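Local coordinates for PPC domain-containing protein (Pyrococcus horikoshii, PDB 2DT4) that is of unknown biochemical function but has the plant- and prokaryote-conserved (PPC) domain, a domain that plants carry in AT-hook DNA-binding proteins, and assembles as a trimer, at residues E20-Y25 / Y70-L75; A38-I43 / P86-H91; P49-F54 / V92-E97; Y61-L66 / H105-E110. All coordinates share one frame; numbering follows the deposited sequence.

Contact 1: E20-Y25 / Y70-L75; sequences EELLTY and YELISL
CG is turned anti to the backbone N in both L22 (chi1 -174°) and L75 (chi1 175°), and these torsions extend the two leucines toward each other until they meet tip to tip. The meeting atoms are L22 CD2 and L75 CD1, at 3.5 Å. The same CD2 of L22 lies 4.3 Å from L72 CD1, a looser flank to the main touch. All three side chains are buried, yet the segments bury just 93 Å² between them, and the CA atoms of L22 and L75 stand 10.4 Å apart, so methyl ends alone bridge the gap. L72 and L75 can both face L22 although three positions separate them, because I73 and S74 together face S93 in a classic beta bulge that resets the side-chain alternation. L22 itself is held at the start of its helix by the N-cap residue E21. E21 OE1 takes two donors, T24 N at 2.8 Å and T24 OG1 at 2.7 Å, the hydroxyl bond using the anti lone pair and the amide coming from above the carboxylate plane. L23 N reaches E21 OE2 at 3.1 Å, also from above the plane, and G109 N is a further donor to OE2, tying the helix start to strand 106-111. Capped at E21 and set down on leucines of strand 69-82, helix 22-33 is packed by its first turn on one face of the mixed sheet.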
loop_
_atom_site.group_PDB
_atom_site.type_symbol
_atom_site.label_atom_id
_atom_site.label_comp_id
_atom_site.label_asym_id
_atom_site.label_seq_id
_atom_site.Cartn_x
_atom_site.Cartn_y
_atom_site.Cartn_z
ATOM N N GLU A 20 -7.569 5.275 20.059
ATOM C CA GLU A 20 -7.013 3.929 20.195
ATOM C C GLU A 20 -5.562 4.024 19.795
ATOM O O GLU A 20 -5.210 4.854 18.922
ATOM C CB GLU A 20 -7.714 2.946 19.250
ATOM C CG GLU A 20 -9.093 2.552 19.742
ATOM C CD GLU A 20 -9.106 1.315 20.653
ATOM O OE1 GLU A 20 -8.070 0.678 20.922
ATOM O OE2 GLU A 20 -10.220 0.950 21.091
ATOM N N GLU A 21 -4.785 3.055 20.268
ATOM C CA GLU A 21 -3.415 2.911 19.768
ATOM C C GLU A 21 -3.613 1.895 18.644
ATOM O O GLU A 21 -4.221 0.840 18.840
ATOM C CB GLU A 21 -2.428 2.387 20.799
ATOM C CG GLU A 21 -0.969 2.451 20.343
ATOM C CD GLU A 21 -0.624 1.381 19.359
ATOM O OE1 GLU A 21 -0.834 0.186 19.682
ATOM O OE2 GLU A 21 -0.120 1.716 18.263
ATOM N N LEU A 22 -3.200 2.313 17.437
ATOM C CA LEU A 22 -3.509 1.504 16.255
ATOM C C LEU A 22 -3.129 0.010 16.278
ATOM O O LEU A 22 -3.945 -0.850 15.911
ATOM C CB LEU A 22 -2.918 2.205 15.036
ATOM C CG LEU A 22 -3.263 1.596 13.677
ATOM C CD1 LEU A 22 -4.770 1.519 13.504
ATOM C CD2 LEU A 22 -2.606 2.411 12.558
ATOM N N LEU A 23 -1.885 -0.298 16.642
ATOM C CA LEU A 23 -1.423 -1.693 16.659
ATOM C C LEU A 23 -2.227 -2.501 17.666
ATOM O O LEU A 23 -2.664 -3.624 17.374
ATOM C CB LEU A 23 0.096 -1.854 16.914
ATOM C CG LEU A 23 0.998 -1.262 15.827
ATOM C CD1 LEU A 23 2.423 -1.288 16.330
ATOM C CD2 LEU A 23 0.876 -2.020 14.514
ATOM N N THR A 24 -2.466 -1.893 18.825
ATOM C CA THR A 24 -3.237 -2.515 19.886
ATOM C C THR A 24 -4.629 -2.828 19.415
ATOM O O THR A 24 -5.106 -3.940 19.603
ATOM C CB THR A 24 -3.235 -1.603 21.113
ATOM O OG1 THR A 24 -1.887 -1.459 21.578
ATOM C CG2 THR A 24 -3.993 -2.252 22.277
ATOM N N TYR A 25 -5.287 -1.880 18.757
ATOM C CA TYR A 25 -6.648 -2.104 18.298
ATOM C C TYR A 25 -6.691 -3.244 17.283
ATOM O O TYR A 25 -7.536 -4.108 17.353
ATOM C CB TYR A 25 -7.232 -0.828 17.671
ATOM C CG TYR A 25 -8.598 -0.996 17.059
ATOM C CD1 TYR A 25 -9.752 -0.629 17.744
ATOM C CD2 TYR A 25 -8.746 -1.545 15.797
ATOM C CE1 TYR A 25 -10.997 -0.786 17.173
ATOM C CE2 TYR A 25 -9.984 -1.707 15.224
ATOM C CZ TYR A 25 -11.096 -1.326 15.915
ATOM O OH TYR A 25 -12.318 -1.460 15.328
ATOM N N TYR A 70 0.337 13.609 12.189
ATOM C CA TYR A 70 0.914 13.259 10.912
ATOM C C TYR A 70 -0.134 12.570 10.069
ATOM O O TYR A 70 -0.847 11.661 10.558
ATOM C CB TYR A 70 2.122 12.332 11.100
ATOM C CG TYR A 70 3.398 13.022 11.497
ATOM C CD1 TYR A 70 3.620 13.469 12.815
ATOM C CD2 TYR A 70 4.405 13.221 10.557
ATOM C CE1 TYR A 70 4.833 14.116 13.166
ATOM C CE2 TYR A 70 5.595 13.855 10.895
ATOM C CZ TYR A 70 5.790 14.310 12.185
ATOM O OH TYR A 70 6.977 14.950 12.513
ATOM N N GLU A 71 -0.212 12.933 8.796
ATOM C CA GLU A 71 -1.054 12.198 7.855
ATOM C C GLU A 71 -0.485 10.771 7.691
ATOM O O GLU A 71 0.724 10.575 7.435
ATOM C CB GLU A 71 -1.186 12.897 6.488
ATOM C CG GLU A 71 -1.890 14.251 6.557
ATOM C CD GLU A 71 -3.392 14.171 6.770
ATOM O OE1 GLU A 71 -3.990 15.130 7.315
ATOM O OE2 GLU A 71 -4.036 13.175 6.374
ATOM N N LEU A 72 -1.343 9.781 7.875
ATOM C CA LEU A 72 -0.974 8.382 7.704
ATOM C C LEU A 72 -1.151 8.076 6.221
ATOM O O LEU A 72 -2.235 7.777 5.765
ATOM C CB LEU A 72 -1.878 7.511 8.594
ATOM C CG LEU A 72 -1.446 6.117 9.116
ATOM C CD1 LEU A 72 -2.576 5.139 9.273
ATOM C CD2 LEU A 72 -0.122 5.526 8.670
ATOM N N ILE A 73 -0.062 8.238 5.470
ATOM C CA ILE A 73 -0.083 8.143 4.025
ATOM C C ILE A 73 -0.184 6.690 3.588
ATOM O O ILE A 73 -0.971 6.354 2.709
ATOM C CB ILE A 73 1.166 8.810 3.435
ATOM C CG1 ILE A 73 1.139 10.316 3.705
ATOM C CG2 ILE A 73 1.398 8.418 1.945
ATOM C CD1 ILE A 73 2.457 11.009 3.460
ATOM N N SER A 74 0.533 5.828 4.290
ATOM C CA SER A 74 0.420 4.401 4.055
ATOM C C SER A 74 0.662 3.659 5.326
ATOM O O SER A 74 1.553 4.012 6.041
ATOM C CB SER A 74 1.412 3.915 2.997
ATOM O OG SER A 74 2.759 4.050 3.392
ATOM N N LEU A 75 -0.205 2.547 5.456
ATOM C CA LEU A 75 0.067 1.595 6.459
ATOM C C LEU A 75 -0.026 0.337 5.648
ATOM O O LEU A 75 -1.002 0.135 4.943
ATOM C CB LEU A 75 -0.975 1.589 7.593
ATOM C CG LEU A 75 -0.626 0.432 8.537
ATOM C CD1 LEU A 75 -0.786 0.825 9.960
ATOM C CD2 LEU A 75 -1.329 -0.825 8.173
#

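Contact 2: A38-I43 / P86-H91; sequences AIINGI and PFVHAH
A90 O accepts a backbone hydrogen bond from L106 N, while the CB of A90 faces I40, 4.4 Å from I40 CD1; between 38-43 and 86-91 themselves no hydrogen bond is made. The backbone of I40 is bonded instead to G77, on strand 69-82, which pairs with both strands and so runs between them. The touch is therefore one between next-but-one neighbours of a sheet, and the 8.2 Å between the CA atoms of I40 and A90, short for two strand spacings, fits a sheet that curls. I40 bridges the interval with its longer branch: CG1 sits between the backbone N and the carbonyl carbon (chi1 51°), and an extended chi2 of -177° carries CD1 outward. There I40 CD1 comes to 3.8 Å from V88 CG1, the two side chains set nearly perpendicular, so the tip of one branch meets one methyl of the other. Beyond the pair, V88 is covered by L23 and I26 of helix 22-33, and I40 rests on L75 and on L118 of strand 114-123. Carbon meets carbon throughout and 85 Å² is buried, which implies that this touch adds apolar burial on one face of the sheet, while the directional bonds that relate the two strands run through strand 69-82.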
loop_
_atom_site.group_PDB
_atom_site.type_symbol
_atom_site.label_atom_id
_atom_site.label_comp_id
_atom_site.label_asym_id
_atom_site.label_seq_id
_atom_site.Cartn_x
_atom_site.Cartn_y
_atom_site.Cartn_z
ATOM N N ALA A 38 -3.448 -12.368 8.520
ATOM C CA ALA A 38 -4.114 -11.381 7.675
ATOM C C ALA A 38 -3.105 -10.432 7.064
ATOM O O ALA A 38 -1.959 -10.346 7.491
ATOM C CB ALA A 38 -5.092 -10.574 8.490
ATOM N N ILE A 39 -3.617 -9.639 6.143
ATOM C CA ILE A 39 -2.836 -8.578 5.534
ATOM C C ILE A 39 -3.673 -7.340 5.827
ATOM O O ILE A 39 -4.911 -7.393 5.941
ATOM C CB ILE A 39 -2.412 -8.688 4.050
ATOM C CG1 ILE A 39 -3.630 -8.884 3.122
ATOM C CG2 ILE A 39 -1.403 -9.809 3.923
ATOM C CD1 ILE A 39 -4.252 -7.622 2.607
ATOM N N ILE A 40 -2.990 -6.215 6.006
ATOM C CA ILE A 40 -3.620 -4.945 6.309
ATOM C C ILE A 40 -3.101 -3.823 5.431
ATOM O O ILE A 40 -1.929 -3.788 5.030
ATOM C CB ILE A 40 -3.461 -4.544 7.800
ATOM C CG1 ILE A 40 -1.999 -4.621 8.244
ATOM C CG2 ILE A 40 -4.289 -5.475 8.663
ATOM C CD1 ILE A 40 -1.796 -4.313 9.734
ATOM N N ASN A 41 -3.965 -2.840 5.253
ATOM C CA ASN A 41 -3.533 -1.636 4.543
ATOM C C ASN A 41 -4.425 -0.556 5.117
ATOM O O ASN A 41 -5.520 -0.845 5.570
ATOM C CB ASN A 41 -3.472 -1.666 3.021
ATOM C CG ASN A 41 -4.770 -1.329 2.347
ATOM O OD1 ASN A 41 -5.513 -0.435 2.763
ATOM N ND2 ASN A 41 -5.036 -2.033 1.268
ATOM N N GLY A 42 -3.946 0.669 5.169
ATOM C CA GLY A 42 -4.808 1.752 5.569
ATOM C C GLY A 42 -4.183 3.130 5.494
ATOM O O GLY A 42 -3.025 3.287 5.132
ATOM N N ILE A 43 -5.033 4.101 5.806
ATOM C CA ILE A 43 -4.727 5.524 5.786
ATOM C C ILE A 43 -5.414 6.208 6.956
ATOM O O ILE A 43 -6.274 5.639 7.636
ATOM C CB ILE A 43 -5.192 6.180 4.445
ATOM C CG1 ILE A 43 -6.702 6.032 4.222
ATOM C CG2 ILE A 43 -4.386 5.604 3.236
ATOM C CD1 ILE A 43 -7.232 6.772 2.989
ATOM N N PRO A 86 -2.252 -13.510 18.007
ATOM C CA PRO A 86 -2.081 -12.702 16.797
ATOM C C PRO A 86 -1.175 -11.525 17.093
ATOM O O PRO A 86 -1.315 -10.862 18.141
ATOM C CB PRO A 86 -3.510 -12.242 16.452
ATOM C CG PRO A 86 -4.267 -12.370 17.675
ATOM C CD PRO A 86 -3.652 -13.536 18.436
ATOM N N PHE A 87 -0.268 -11.244 16.161
ATOM C CA PHE A 87 0.765 -10.238 16.295
ATOM C C PHE A 87 0.787 -9.364 15.022
ATOM O O PHE A 87 0.796 -9.868 13.894
ATOM C CB PHE A 87 2.133 -10.892 16.497
ATOM C CG PHE A 87 3.246 -9.926 16.647
ATOM C CD1 PHE A 87 3.551 -9.429 17.883
ATOM C CD2 PHE A 87 4.000 -9.509 15.556
ATOM C CE1 PHE A 87 4.602 -8.527 18.049
ATOM C CE2 PHE A 87 5.024 -8.593 15.711
ATOM C CZ PHE A 87 5.326 -8.125 16.986
ATOM N N VAL A 88 0.767 -8.055 15.233
ATOM C CA VAL A 88 0.635 -7.077 14.156
ATOM C C VAL A 88 2.000 -6.468 13.838
ATOM O O VAL A 88 2.696 -5.965 14.724
ATOM C CB VAL A 88 -0.373 -5.980 14.522
ATOM C CG1 VAL A 88 -0.704 -5.146 13.276
ATOM C CG2 VAL A 88 -1.636 -6.590 15.116
ATOM N N HIS A 89 2.396 -6.548 12.566
ATOM C CA HIS A 89 3.652 -5.962 12.097
ATOM C C HIS A 89 3.311 -5.059 10.945
ATOM O O HIS A 89 2.764 -5.513 9.948
ATOM C CB HIS A 89 4.653 -7.024 11.681
ATOM C CG HIS A 89 6.004 -6.483 11.350
ATOM N ND1 HIS A 89 6.583 -5.458 12.073
ATOM C CD2 HIS A 89 6.877 -6.789 10.357
ATOM C CE1 HIS A 89 7.769 -5.177 11.553
ATOM N NE2 HIS A 89 7.973 -5.978 10.523
ATOM N N ALA A 90 3.612 -3.774 11.084
ATOM C CA ALA A 90 3.327 -2.821 10.017
ATOM C C ALA A 90 4.369 -1.733 9.884
ATOM O O ALA A 90 5.059 -1.396 10.833
ATOM C CB ALA A 90 1.974 -2.184 10.219
ATOM N N HIS A 91 4.456 -1.162 8.692
ATOM C CA HIS A 91 5.325 -0.015 8.400
ATOM C C HIS A 91 4.436 1.119 7.948
ATOM O O HIS A 91 3.367 0.896 7.386
ATOM C CB HIS A 91 6.340 -0.311 7.291
ATOM C CG HIS A 91 7.472 -1.185 7.734
ATOM N ND1 HIS A 91 8.789 -0.860 7.501
ATOM C CD2 HIS A 91 7.492 -2.334 8.447
ATOM C CE1 HIS A 91 9.569 -1.810 7.986
ATOM N NE2 HIS A 91 8.808 -2.719 8.564
#

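Contact 3: P49-F54 / V92-E97; sequences PKIGYF and VSLGNE
L94, with 54 Å² buried by the contact, and I51, with 40 Å², carry this meeting, and P49 adds 27 Å². One methyl, L94 CD1, does most of the touching: it is 3.7 Å from I51 CG2 and equally 3.7 Å from P49 CG, so it is shared by the isoleucine and the flank of the proline ring, whose CB is also near. In both pairs the side chains lie alongside, running in opposite senses. L94 is directed there with CG anti to the carbonyl carbon (chi1 -62°). In I51 a chi1 of 55° sets CG1 between the backbone N and the carbonyl carbon, which leaves the short branch, CG2, anti to the carbonyl carbon; the same methyl meets V92 CG2 at 3.8 Å. The alternation is that of two extended strands: P49 and I51 point toward the other segment and K50 away, just as V92 and L94 point in and S93 out. On its far side S93 OG is hydrogen-bonded to S74 OG. No hydrogen bond links the two segments, whose strand axes approach to 9.2 Å with N-to-C directions at 130°. L66 packs on P49, I51 and L94 and extends the apolar layer. A separation of this size, filled by interleaved aliphatic side chains, is characteristic of face-to-face packing of two beta sheets, here the three-stranded antiparallel sheet over the large mixed one.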
loop_
_atom_site.group_PDB
_atom_site.type_symbol
_atom_site.label_atom_id
_atom_site.label_comp_id
_atom_site.label_asym_id
_atom_site.label_seq_id
_atom_site.Cartn_x
_atom_site.Cartn_y
_atom_site.Cartn_z
ATOM N N PRO A 49 3.136 9.595 16.603
ATOM C CA PRO A 49 3.565 8.253 16.200
ATOM C C PRO A 49 5.033 8.014 16.539
ATOM O O PRO A 49 5.855 8.917 16.469
ATOM C CB PRO A 49 3.298 8.225 14.695
ATOM C CG PRO A 49 3.414 9.648 14.268
ATOM C CD PRO A 49 2.848 10.423 15.414
ATOM N N LYS A 50 5.333 6.786 16.920
ATOM C CA LYS A 50 6.717 6.354 17.092
ATOM C C LYS A 50 7.045 5.394 15.972
ATOM O O LYS A 50 6.300 4.429 15.758
ATOM C CB LYS A 50 6.936 5.678 18.437
ATOM C CG LYS A 50 6.614 6.578 19.603
ATOM C CD LYS A 50 7.038 5.971 20.917
ATOM C CE LYS A 50 6.867 6.974 22.035
ATOM N NZ LYS A 50 5.562 6.846 22.674
ATOM N N ILE A 51 8.168 5.649 15.287
ATOM C CA ILE A 51 8.620 4.784 14.196
ATOM C C ILE A 51 9.964 4.165 14.573
ATOM O O ILE A 51 10.668 4.677 15.434
ATOM C CB ILE A 51 8.685 5.556 12.837
ATOM C CG1 ILE A 51 9.568 6.795 12.964
ATOM C CG2 ILE A 51 7.273 5.858 12.356
ATOM C CD1 ILE A 51 9.818 7.545 11.656
ATOM N N GLY A 52 10.285 3.074 13.917
ATOM C CA GLY A 52 11.508 2.332 14.155
ATOM C C GLY A 52 12.319 2.047 12.912
ATOM O O GLY A 52 11.777 1.770 11.846
ATOM N N TYR A 53 13.644 2.121 13.068
ATOM C CA TYR A 53 14.632 1.724 12.070
ATOM C C TYR A 53 15.487 0.642 12.721
ATOM O O TYR A 53 16.089 0.883 13.789
ATOM C CB TYR A 53 15.496 2.923 11.713
ATOM C CG TYR A 53 16.601 2.593 10.765
ATOM C CD1 TYR A 53 16.412 2.612 9.382
ATOM C CD2 TYR A 53 17.858 2.280 11.250
ATOM C CE1 TYR A 53 17.441 2.301 8.511
ATOM C CE2 TYR A 53 18.873 1.975 10.419
ATOM C CZ TYR A 53 18.674 1.980 9.028
ATOM O OH TYR A 53 19.765 1.674 8.255
ATOM N N PHE A 54 15.535 -0.553 12.149
ATOM C CA PHE A 54 16.230 -1.660 12.817
ATOM C C PHE A 54 17.745 -1.490 12.693
ATOM O O PHE A 54 18.259 -1.223 11.609
ATOM C CB PHE A 54 15.806 -3.004 12.248
ATOM C CG PHE A 54 16.200 -4.179 13.079
ATOM C CD1 PHE A 54 15.598 -4.418 14.281
ATOM C CD2 PHE A 54 17.155 -5.052 12.609
ATOM C CE1 PHE A 54 15.963 -5.530 15.046
ATOM C CE2 PHE A 54 17.515 -6.150 13.360
ATOM C CZ PHE A 54 16.906 -6.377 14.557
ATOM N N VAL A 92 4.881 2.334 8.269
ATOM C CA VAL A 92 4.054 3.520 7.930
ATOM C C VAL A 92 4.886 4.597 7.271
ATOM O O VAL A 92 6.074 4.747 7.542
ATOM C CB VAL A 92 3.388 4.112 9.201
ATOM C CG1 VAL A 92 2.305 3.207 9.723
ATOM C CG2 VAL A 92 4.429 4.448 10.256
ATOM N N SER A 93 4.190 5.398 6.455
ATOM C CA SER A 93 4.756 6.599 5.872
ATOM C C SER A 93 3.793 7.675 6.406
ATOM O O SER A 93 2.554 7.481 6.458
ATOM C CB SER A 93 4.900 6.632 4.364
ATOM O OG SER A 93 3.677 6.586 3.772
ATOM N N LEU A 94 4.420 8.719 6.940
ATOM C CA LEU A 94 3.738 9.784 7.642
ATOM C C LEU A 94 4.073 11.156 7.095
ATOM O O LEU A 94 5.256 11.510 6.937
ATOM C CB LEU A 94 4.265 9.666 9.050
ATOM C CG LEU A 94 3.978 8.370 9.805
ATOM C CD1 LEU A 94 4.789 8.333 11.040
ATOM C CD2 LEU A 94 2.536 8.196 10.137
ATOM N N GLY A 95 3.040 11.943 6.825
ATOM C CA GLY A 95 3.204 13.269 6.270
ATOM C C GLY A 95 3.065 14.376 7.278
ATOM O O GLY A 95 2.101 14.448 8.043
ATOM N N ASN A 96 4.007 15.303 7.240
ATOM C CA ASN A 96 3.964 16.445 8.138
ATOM C C ASN A 96 3.261 17.618 7.477
ATOM O O ASN A 96 2.735 17.505 6.371
ATOM C CB ASN A 96 5.341 16.778 8.768
ATOM C CG ASN A 96 6.233 17.744 7.960
ATOM O OD1 ASN A 96 7.289 18.175 8.496
ATOM N ND2 ASN A 96 5.887 18.064 6.747
ATOM N N GLU A 97 3.162 18.712 8.239
ATOM C CA GLU A 97 2.375 19.852 7.801
ATOM C C GLU A 97 2.878 20.569 6.557
ATOM O O GLU A 97 2.165 21.350 5.949
ATOM C CB GLU A 97 2.267 20.854 8.976
ATOM C CG GLU A 97 3.602 21.541 9.277
ATOM C CD GLU A 97 3.619 22.379 10.558
ATOM O OE1 GLU A 97 3.455 23.618 10.465
ATOM O OE2 GLU A 97 3.835 21.800 11.648
#

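Contact 4: Y61-L66 / H105-E110; sequences YKVIPL and HLVEGE
Y61 and H105 form an offset aromatic stack, with ring centroids 4.2 Å apart and planes inclined at 27°. The imidazole lies over one face of the phenol ring, while the hydroxyl end of Y61 reaches over the rim of the imidazole face, 3.8 Å above its plane. H105 CB joins in at 3.7 Å from Y61 CE1, so the stack extends back to the root of the histidine. With CG anti to the backbone N (chi1 163°), H105 holds its ring out toward the tyrosine. Two residues further along each segment, V63 CG2 and V107 CG2 meet more loosely at 4.3 Å, and here the contact is at the surface. V63 and V107 face each other across the middle of a three-stranded antiparallel sheet: strand 49-55 runs between 60-65 and 106-111, the outer strands, whose CA atoms come within 7.5 Å at V63 and V107. In the middle strand K50 packs against both valines; V107 and E108 both face it in a classic beta bulge, and E108 OE2 is salt-bridged to K50 NZ. H105 sits at the corner leading into 106-111, its backbone bonded to G52. F54 meets the Y61 ring edge-to-face, and the ring of H89 meets H105 with planes at about 50°. Were Y61 replaced by an alanine, the H105 imidazole is likely to lose the ring over that face and be freer to turn. Y61 OH is hydrogen-bonded to a glycerol, probably from the crystallisation liquor though possibly marking a pocket, and E71 of the third subunit packs on the tyrosine.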
loop_
_atom_site.group_PDB
_atom_site.type_symbol
_atom_site.label_atom_id
_atom_site.label_comp_id
_atom_site.label_asym_id
_atom_site.label_seq_id
_atom_site.Cartn_x
_atom_site.Cartn_y
_atom_site.Cartn_z
ATOM N N TYR A 61 15.463 -2.092 17.495
ATOM C CA TYR A 61 15.039 -0.919 16.737
ATOM C C TYR A 61 15.450 0.312 17.409
ATOM O O TYR A 61 15.267 0.485 18.602
ATOM C CB TYR A 61 13.519 -0.808 16.613
ATOM C CG TYR A 61 12.916 -1.734 15.604
ATOM C CD1 TYR A 61 12.887 -1.399 14.281
ATOM C CD2 TYR A 61 12.364 -2.958 15.982
ATOM C CE1 TYR A 61 12.343 -2.239 13.333
ATOM C CE2 TYR A 61 11.820 -3.818 15.036
ATOM C CZ TYR A 61 11.786 -3.439 13.712
ATOM O OH TYR A 61 11.232 -4.249 12.748
ATOM N N LYS A 62 15.834 1.265 16.565
ATOM C CA LYS A 62 16.095 2.671 16.980
ATOM C C LYS A 62 14.699 3.258 16.874
ATOM O O LYS A 62 14.050 3.180 15.826
ATOM C CB LYS A 62 17.039 3.415 16.049
ATOM C CG LYS A 62 17.118 4.911 16.271
ATOM C CD LYS A 62 17.978 5.547 15.181
ATOM C CE LYS A 62 18.022 7.057 15.289
ATOM N NZ LYS A 62 18.993 7.588 14.295
ATOM N N VAL A 63 14.238 3.847 17.952
ATOM C CA VAL A 63 12.888 4.369 18.014
ATOM C C VAL A 63 12.963 5.886 17.905
ATOM O O VAL A 63 13.702 6.553 18.658
ATOM C CB VAL A 63 12.159 3.958 19.291
ATOM C CG1 VAL A 63 10.800 4.592 19.355
ATOM C CG2 VAL A 63 12.016 2.452 19.394
ATOM N N ILE A 64 12.234 6.430 16.931
ATOM C CA ILE A 64 12.146 7.858 16.695
ATOM C C ILE A 64 10.731 8.338 17.067
ATOM O O ILE A 64 9.754 7.980 16.390
ATOM C CB ILE A 64 12.449 8.168 15.216
ATOM C CG1 ILE A 64 13.821 7.572 14.854
ATOM C CG2 ILE A 64 12.345 9.648 14.964
ATOM C CD1 ILE A 64 14.117 7.576 13.357
ATOM N N PRO A 65 10.599 9.073 18.165
ATOM C CA PRO A 65 9.276 9.553 18.600
ATOM C C PRO A 65 8.885 10.859 17.937
ATOM O O PRO A 65 9.505 11.894 18.191
ATOM C CB PRO A 65 9.438 9.764 20.119
ATOM C CG PRO A 65 10.917 10.022 20.311
ATOM C CD PRO A 65 11.667 9.401 19.139
ATOM N N LEU A 66 7.885 10.839 17.084
ATOM C CA LEU A 66 7.418 12.053 16.446
ATOM C C LEU A 66 6.372 12.701 17.335
ATOM O O LEU A 66 5.810 12.046 18.225
ATOM C CB LEU A 66 6.877 11.741 15.039
ATOM C CG LEU A 66 7.870 11.065 14.113
ATOM C CD1 LEU A 66 7.237 10.533 12.797
ATOM C CD2 LEU A 66 9.028 11.988 13.768
ATOM N N HIS A 105 9.244 1.275 10.496
ATOM C CA HIS A 105 8.406 0.324 11.204
ATOM C C HIS A 105 7.517 1.085 12.180
ATOM O O HIS A 105 7.995 1.987 12.861
ATOM C CB HIS A 105 9.324 -0.644 11.949
ATOM C CG HIS A 105 8.649 -1.425 13.027
ATOM N ND1 HIS A 105 9.104 -1.457 14.327
ATOM C CD2 HIS A 105 7.561 -2.228 12.986
ATOM C CE1 HIS A 105 8.322 -2.252 15.034
ATOM N NE2 HIS A 105 7.383 -2.735 14.243
ATOM N N LEU A 106 6.235 0.727 12.305
ATOM C CA LEU A 106 5.369 1.387 13.264
ATOM C C LEU A 106 5.554 0.739 14.630
ATOM O O LEU A 106 5.285 -0.433 14.803
ATOM C CB LEU A 106 3.898 1.295 12.866
ATOM C CG LEU A 106 2.945 2.017 13.813
ATOM C CD1 LEU A 106 3.203 3.520 13.883
ATOM C CD2 LEU A 106 1.513 1.720 13.402
ATOM N N VAL A 107 6.042 1.525 15.578
ATOM C CA VAL A 107 6.236 1.085 16.956
ATOM C C VAL A 107 4.958 1.310 17.757
ATOM O O VAL A 107 4.506 0.401 18.460
ATOM C CB VAL A 107 7.434 1.813 17.612
ATOM C CG1 VAL A 107 7.529 1.438 19.115
ATOM C CG2 VAL A 107 8.692 1.437 16.870
ATOM N N GLU A 108 4.367 2.498 17.632
ATOM C CA GLU A 108 3.034 2.778 18.192
ATOM C C GLU A 108 2.484 4.052 17.601
ATOM O O GLU A 108 3.250 4.888 17.129
ATOM C CB GLU A 108 3.087 2.898 19.717
ATOM C CG GLU A 108 3.955 4.014 20.223
ATOM C CD GLU A 108 3.846 4.225 21.742
ATOM O OE1 GLU A 108 4.355 3.395 22.500
ATOM O OE2 GLU A 108 3.248 5.218 22.176
ATOM N N GLY A 109 1.163 4.231 17.661
ATOM C CA GLY A 109 0.605 5.469 17.154
ATOM C C GLY A 109 -0.832 5.624 17.609
ATOM O O GLY A 109 -1.673 4.727 17.439
ATOM N N GLU A 110 -1.104 6.807 18.135
ATOM C CA GLU A 110 -2.456 7.107 18.598
ATOM C C GLU A 110 -3.298 7.491 17.382
ATOM O O GLU A 110 -2.923 8.358 16.590
ATOM C CB GLU A 110 -2.427 8.253 19.615
ATOM C CG GLU A 110 -3.794 8.587 20.117
ATOM C CD GLU A 110 -3.767 9.754 21.084
ATOM O OE1 GLU A 110 -2.929 9.735 22.003
ATOM O OE2 GLU A 110 -4.549 10.695 20.873
#

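How the contacts relate
The segments alternate along the chain, in the order 20-25, 38-43, 49-54, 61-66, 70-75, 86-91, 92-97, 105-110, so every pair of contacts crosses and the fold cannot be divided into successive halves. Contacts 1, 2 and 3 all reach the large mixed sheet: strand 69-82 serves contact 1, and strand 85-95 serves contacts 2 and 3, whose centres are about 15 Å apart. Contacts 3 and 4, with centres about 7 Å apart, share the small antiparallel sheet. Contact 2 lies about 3 Å from the chain centre and contact 3 about 13 Å. Contacts 1 to 3 touch the second subunit, so the same strands that close the core also take part in the trimer.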